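Pilus tip adhesin Cpa (Streptococcus pyogenes, PDB 4C0Z) mediates adhesion of streptococcal pili to host cells, sitting at the pilus tip and binding surface targets covalently through reactive thioester bonds, one of them in this N-terminal domain. Local coordinates at residues E50-Y54 with N205-E210; F56-K60 with F84-D89. All coordinates share one frame. Residue numbers count along the deposited sequence, not the author numbering.

Contact 1 of 2, residues E50-Y54 with N205-E210; sequences EYQAY and NLLSAE
Residues 50-54 run antiparallel to strand 205-210 at an open angle: the end-to-end directions differ by 133°. Both backbones are extended. Y51 points toward the partner strand. Its chi1 is m, and the ring passes E210, with CE2 3.7 Å from OE1 of that loosely ordered side chain. Q52 gives no backbone pair; instead S208 OG (chi1 t) donates to Q52 O at 2.7 Å. The polar end of Q52 turns away to K42 and N40. A53 CA lies 3.4 Å from L207 O, a CA-H...O contact. Y54 and L207 form the antiparallel hydrogen-bonded pair, CA-CA 5.3 Å: Y54 N to L207 O is 3.0 Å and L207 N to Y54 O is 2.8 Å. Their side chains share one face, Y54 CB 4.0 Å from L207 CD1. This is local pairing in an antiparallel barrel. On that face, Y54 and L207 pack on helices 98-108 and 123-138. Strands 41-44 and 191-198 flank the pair edgewise.

Contact 2 of 2, residues F56-K60 with F84-D89; sequences FNLTK and FIKLAD. With SPD (spermidine), chain B.
The loop 56-60 meets the C-terminal end of helix 81-87 and the residues just beyond it. The loop includes a type I turn from N57 to K60, closed by K60 N to N57 O at 3.1 Å; N57 itself has positive phi (79°). F84 is helical, and its side chain (chi1 -88°) brings the ring nearer to F56. The ring is oblique to that of F56 (chi1 p): centroids are 5.5 Å apart, planes at 55°, and F84 CE1 lies 4.1 Å from F56 CZ, over one face of the F56 ring. L87 is the last helical residue. Its CB is 4.1 Å from F56 CE2, and its O accepts a hydrogen bond from N57 ND2 at 2.9 Å. A88 leaves helical geometry, though A88 N still hydrogen-bonds to F84 O at 2.7 Å. Its CB is 4.1 Å from F56 CD2, and its CA is the nearest to N57 CA, at 6.1 Å. D89 points toward the loop, and D89 OD1 accepts a weak hydrogen bond from N57 ND2 at 2.8 Å. The N57 side chain thus ties the loop to the helix end, while N57 O accepts from spermidine N10 at 3.2 Å. The loop is one wall of the spermidine pocket in this thioester domain. The D139 carboxylate, just after helix 123-138, accepts hydrogen bonds from backbone N of N57 and L58. F56, F84 and L87 pack on strand 205-211, and F84 and L87 also on strand 191-198.

Overall arrangement
Contact 1 leads straight into contact 2: C55, on strand 51-56, is the residue between Y54 and F56. Their centres are 15 Å apart. The two meet where N205 O lies 3.1 Å from F56 N, a probable hydrogen bond that continues the strand pairing. N205 ND2 also lies 3.5 Å from L87 O. C55, within strand 51-56, and Q204, just before strand 205-211, are the thioester cross-link pair. Both also line the spermidine pocket. Contact 2 supplies N57, L58 and K60 to this pocket; contact 1 stands back, with the L206 side chain about 8 Å from spermidine. N57 O and K60 O of the second subunit are also hydrogen-bonded to the ligand.

Contact 1 of 2, residues E50-Y54 with N205-E210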
loop_
_atom_site.group_PDB
_atom_site.type_symbol
_atom_site.label_atom_id
_atom_site.label_comp_id
_atom_site.label_asym_id
_atom_site.label_seq_id
_atom_site.Cartn_x
_atom_site.Cartn_y
_atom_site.Cartn_z
ATOM N N GLU I 50 1.835 -25.697 -0.564
ATOM C CA GLU I 50 1.702 -24.238 -0.577
ATOM C C GLU I 50 0.238 -23.902 -0.385
ATOM O O GLU I 50 -0.627 -24.534 -0.988
ATOM C CB GLU I 50 2.129 -23.637 -1.928
ATOM C CG GLU I 50 3.572 -23.819 -2.324
ATOM C CD GLU I 50 3.891 -23.173 -3.657
ATOM O OE1 GLU I 50 3.115 -23.355 -4.622
ATOM O OE2 GLU I 50 4.929 -22.480 -3.736
ATOM N N TYR I 51 -0.037 -22.890 0.413
ATOM C CA TYR I 51 -1.391 -22.404 0.653
ATOM C C TYR I 51 -1.520 -21.035 -0.014
ATOM O O TYR I 51 -0.611 -20.224 0.119
ATOM C CB TYR I 51 -1.659 -22.313 2.169
ATOM C CG TYR I 51 -1.602 -23.657 2.861
ATOM C CD1 TYR I 51 -0.400 -24.163 3.353
ATOM C CD2 TYR I 51 -2.737 -24.458 2.965
ATOM C CE1 TYR I 51 -0.336 -25.419 3.956
ATOM C CE2 TYR I 51 -2.687 -25.709 3.571
ATOM C CZ TYR I 51 -1.484 -26.188 4.065
ATOM O OH TYR I 51 -1.436 -27.430 4.659
ATOM N N GLN I 52 -2.620 -20.792 -0.761
ATOM C CA GLN I 52 -2.860 -19.495 -1.408
ATOM C C GLN I 52 -3.026 -18.450 -0.296
ATOM O O GLN I 52 -3.817 -18.653 0.629
ATOM C CB GLN I 52 -4.120 -19.533 -2.322
ATOM C CG GLN I 52 -4.344 -18.248 -3.129
ATOM C CD GLN I 52 -3.273 -18.030 -4.177
ATOM O OE1 GLN I 52 -2.959 -18.930 -4.951
ATOM N NE2 GLN I 52 -2.685 -16.836 -4.229
ATOM N N ALA I 53 -2.223 -17.381 -0.352
ATOM C CA ALA I 53 -2.262 -16.308 0.646
ATOM C C ALA I 53 -2.606 -14.969 0.021
ATOM O O ALA I 53 -2.425 -14.773 -1.180
ATOM C CB ALA I 53 -0.933 -16.213 1.379
ATOM N N TYR I 54 -3.149 -14.064 0.847
ATOM C CA TYR I 54 -3.499 -12.693 0.487
ATOM C C TYR I 54 -2.945 -11.810 1.586
ATOM O O TYR I 54 -2.935 -12.209 2.756
ATOM C CB TYR I 54 -5.025 -12.526 0.313
ATOM C CG TYR I 54 -5.536 -13.267 -0.905
ATOM C CD1 TYR I 54 -5.470 -12.692 -2.172
ATOM C CD2 TYR I 54 -5.986 -14.587 -0.808
ATOM C CE1 TYR I 54 -5.868 -13.393 -3.309
ATOM C CE2 TYR I 54 -6.417 -15.295 -1.937
ATOM C CZ TYR I 54 -6.352 -14.693 -3.189
ATOM O OH TYR I 54 -6.801 -15.363 -4.310
ATOM N N ASN I 205 1.285 -8.514 6.809
ATOM C CA ASN I 205 0.768 -9.763 7.385
ATOM C C ASN I 205 -0.008 -10.469 6.282
ATOM O O ASN I 205 -0.339 -9.855 5.267
ATOM C CB ASN I 205 -0.118 -9.504 8.595
ATOM C CG ASN I 205 0.624 -8.879 9.725
ATOM O OD1 ASN I 205 1.606 -9.416 10.206
ATOM N ND2 ASN I 205 0.192 -7.717 10.146
ATOM N N LEU I 206 -0.226 -11.763 6.434
ATOM C CA LEU I 206 -0.902 -12.545 5.417
ATOM C C LEU I 206 -2.118 -13.254 5.986
ATOM O O LEU I 206 -2.285 -13.344 7.205
ATOM C CB LEU I 206 0.079 -13.558 4.765
ATOM C CG LEU I 206 1.317 -13.009 4.059
ATOM C CD1 LEU I 206 2.268 -14.119 3.665
ATOM C CD2 LEU I 206 0.954 -12.219 2.807
ATOM N N LEU I 207 -2.985 -13.727 5.098
ATOM C CA LEU I 207 -4.161 -14.476 5.493
ATOM C C LEU I 207 -4.436 -15.592 4.485
ATOM O O LEU I 207 -4.120 -15.468 3.305
ATOM C CB LEU I 207 -5.403 -13.591 5.813
ATOM C CG LEU I 207 -5.910 -12.611 4.764
ATOM C CD1 LEU I 207 -6.824 -13.306 3.751
ATOM C CD2 LEU I 207 -6.668 -11.477 5.425
ATOM N N SER I 208 -4.980 -16.703 4.974
ATOM C CA SER I 208 -5.268 -17.883 4.160
ATOM C C SER I 208 -6.430 -18.671 4.741
ATOM O O SER I 208 -6.668 -18.619 5.949
ATOM C CB SER I 208 -4.029 -18.768 4.067
ATOM O OG SER I 208 -4.191 -19.744 3.058
ATOM N N ALA I 209 -7.171 -19.371 3.875
ATOM C CA ALA I 209 -8.294 -20.208 4.299
ATOM C C ALA I 209 -8.151 -21.608 3.726
ATOM O O ALA I 209 -7.594 -21.777 2.634
ATOM C CB ALA I 209 -9.618 -19.596 3.880
ATOM N N GLU I 210 -8.613 -22.608 4.484
ATOM C CA GLU I 210 -8.549 -24.017 4.085
ATOM C C GLU I 210 -9.682 -24.828 4.698
ATOM O O GLU I 210 -10.277 -24.409 5.697
ATOM C CB GLU I 210 -7.173 -24.636 4.472
ATOM C CG GLU I 210 -6.958 -24.855 5.973
ATOM C CD GLU I 210 -5.828 -25.780 6.384
ATOM O OE1 GLU I 210 -5.589 -26.785 5.673
ATOM O OE2 GLU I 210 -5.225 -25.536 7.455
#

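Contact 2 of 2, residues F56-K60 with F84-D89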
loop_
_atom_site.group_PDB
_atom_site.type_symbol
_atom_site.label_atom_id
_atom_site.label_comp_id
_atom_site.label_asym_id
_atom_site.label_seq_id
_atom_site.Cartn_x
_atom_site.Cartn_y
_atom_site.Cartn_z
ATOM N N PHE I 56 -2.387 -8.013 3.779
ATOM C CA PHE I 56 -3.030 -6.850 4.380
ATOM C C PHE I 56 -1.954 -5.941 4.958
ATOM O O PHE I 56 -0.801 -6.364 5.004
ATOM C CB PHE I 56 -4.168 -7.202 5.336
ATOM C CG PHE I 56 -3.876 -7.973 6.591
ATOM C CD1 PHE I 56 -3.769 -9.362 6.562
ATOM C CD2 PHE I 56 -3.874 -7.338 7.826
ATOM C CE1 PHE I 56 -3.607 -10.091 7.743
ATOM C CE2 PHE I 56 -3.709 -8.069 9.008
ATOM C CZ PHE I 56 -3.586 -9.440 8.959
ATOM N N ASN I 57 -2.303 -4.689 5.355
ATOM C CA ASN I 57 -1.411 -3.601 5.801
ATOM C C ASN I 57 -0.791 -2.974 4.555
ATOM O O ASN I 57 0.364 -3.245 4.215
ATOM C CB ASN I 57 -0.325 -4.034 6.781
ATOM C CG ASN I 57 -0.822 -4.821 7.976
ATOM O OD1 ASN I 57 -0.530 -5.998 8.127
ATOM N ND2 ASN I 57 -1.545 -4.198 8.855
ATOM N N LEU I 58 -1.578 -2.148 3.852
ATOM C CA LEU I 58 -1.164 -1.497 2.611
ATOM C C LEU I 58 0.068 -0.617 2.719
ATOM O O LEU I 58 0.728 -0.387 1.712
ATOM C CB LEU I 58 -2.327 -0.692 2.006
ATOM C CG LEU I 58 -3.481 -1.479 1.416
ATOM C CD1 LEU I 58 -4.577 -0.526 0.955
ATOM C CD2 LEU I 58 -3.007 -2.328 0.256
ATOM N N THR I 59 0.372 -0.097 3.906
ATOM C CA THR I 59 1.505 0.819 4.061
ATOM C C THR I 59 2.805 0.068 4.391
ATOM O O THR I 59 3.835 0.706 4.553
ATOM C CB THR I 59 1.182 1.958 5.059
ATOM O OG1 THR I 59 1.121 1.405 6.365
ATOM C CG2 THR I 59 -0.121 2.662 4.748
ATOM N N LYS I 60 2.765 -1.271 4.448
ATOM C CA LYS I 60 3.943 -2.119 4.711
ATOM C C LYS I 60 4.454 -2.759 3.427
ATOM O O LYS I 60 3.846 -2.558 2.385
ATOM C CB LYS I 60 3.670 -3.144 5.830
ATOM C CG LYS I 60 3.437 -2.425 7.159
ATOM C CD LYS I 60 3.101 -3.385 8.257
ATOM C CE LYS I 60 3.009 -2.622 9.558
ATOM N NZ LYS I 60 3.184 -3.527 10.722
ATOM N N PHE I 84 -7.330 -9.754 14.001
ATOM C CA PHE I 84 -7.344 -8.742 12.936
ATOM C C PHE I 84 -7.196 -7.368 13.525
ATOM O O PHE I 84 -6.423 -6.576 13.004
ATOM C CB PHE I 84 -8.624 -8.785 12.093
ATOM C CG PHE I 84 -8.554 -9.738 10.930
ATOM C CD1 PHE I 84 -7.624 -9.551 9.912
ATOM C CD2 PHE I 84 -9.403 -10.838 10.861
ATOM C CE1 PHE I 84 -7.555 -10.438 8.841
ATOM C CE2 PHE I 84 -9.337 -11.721 9.785
ATOM C CZ PHE I 84 -8.408 -11.526 8.788
ATOM N N ILE I 85 -7.922 -7.076 14.615
ATOM C CA ILE I 85 -7.829 -5.768 15.264
ATOM C C ILE I 85 -6.395 -5.526 15.782
ATOM O O ILE I 85 -5.871 -4.418 15.652
ATOM C CB ILE I 85 -8.936 -5.605 16.323
ATOM C CG1 ILE I 85 -10.311 -5.441 15.624
ATOM C CG2 ILE I 85 -8.650 -4.428 17.267
ATOM C CD1 ILE I 85 -11.512 -5.978 16.405
ATOM N N LYS I 86 -5.745 -6.583 16.288
ATOM C CA LYS I 86 -4.375 -6.515 16.794
ATOM C C LYS I 86 -3.340 -6.256 15.691
ATOM O O LYS I 86 -2.329 -5.613 15.964
ATOM C CB LYS I 86 -4.013 -7.814 17.539
ATOM C CG LYS I 86 -4.593 -7.908 18.947
ATOM C CD LYS I 86 -4.286 -9.265 19.581
ATOM C CE LYS I 86 -4.948 -9.434 20.924
ATOM N NZ LYS I 86 -4.720 -10.794 21.482
ATOM N N LEU I 87 -3.558 -6.798 14.478
ATOM C CA LEU I 87 -2.570 -6.705 13.394
ATOM C C LEU I 87 -2.910 -5.772 12.222
ATOM O O LEU I 87 -1.994 -5.350 11.523
ATOM C CB LEU I 87 -2.267 -8.115 12.859
ATOM C CG LEU I 87 -1.620 -9.070 13.863
ATOM C CD1 LEU I 87 -1.588 -10.470 13.332
ATOM C CD2 LEU I 87 -0.215 -8.589 14.259
ATOM N N ALA I 88 -4.183 -5.475 11.986
ATOM C CA ALA I 88 -4.590 -4.616 10.879
ATOM C C ALA I 88 -4.547 -3.157 11.290
ATOM O O ALA I 88 -4.874 -2.829 12.431
ATOM C CB ALA I 88 -5.983 -4.988 10.380
ATOM N N ASP I 89 -4.122 -2.287 10.355
ATOM C CA ASP I 89 -4.031 -0.847 10.551
ATOM C C ASP I 89 -5.433 -0.215 10.565
ATOM O O ASP I 89 -5.791 0.446 11.546
ATOM C CB ASP I 89 -3.150 -0.212 9.446
ATOM C CG ASP I 89 -1.641 -0.452 9.534
ATOM O OD1 ASP I 89 -1.230 -1.590 9.842
ATOM O OD2 ASP I 89 -0.871 0.471 9.177
HETATM N N1 SPD B . 3.585 2.760 -2.010
HETATM C C2 SPD B . 3.451 2.926 -0.568
HETATM C C3 SPD B . 3.073 1.590 0.095
HETATM C C4 SPD B . 3.809 0.411 -0.517
HETATM C C5 SPD B . 3.181 -0.843 0.083
HETATM N N6 SPD B . 2.812 -1.803 -0.944
HETATM C C7 SPD B . 2.360 -3.095 -0.359
HETATM C C8 SPD B . 0.804 -3.221 -0.470
HETATM C C9 SPD B . 0.324 -4.556 0.177
HETATM N N10 SPD B . 0.887 -4.786 1.513
#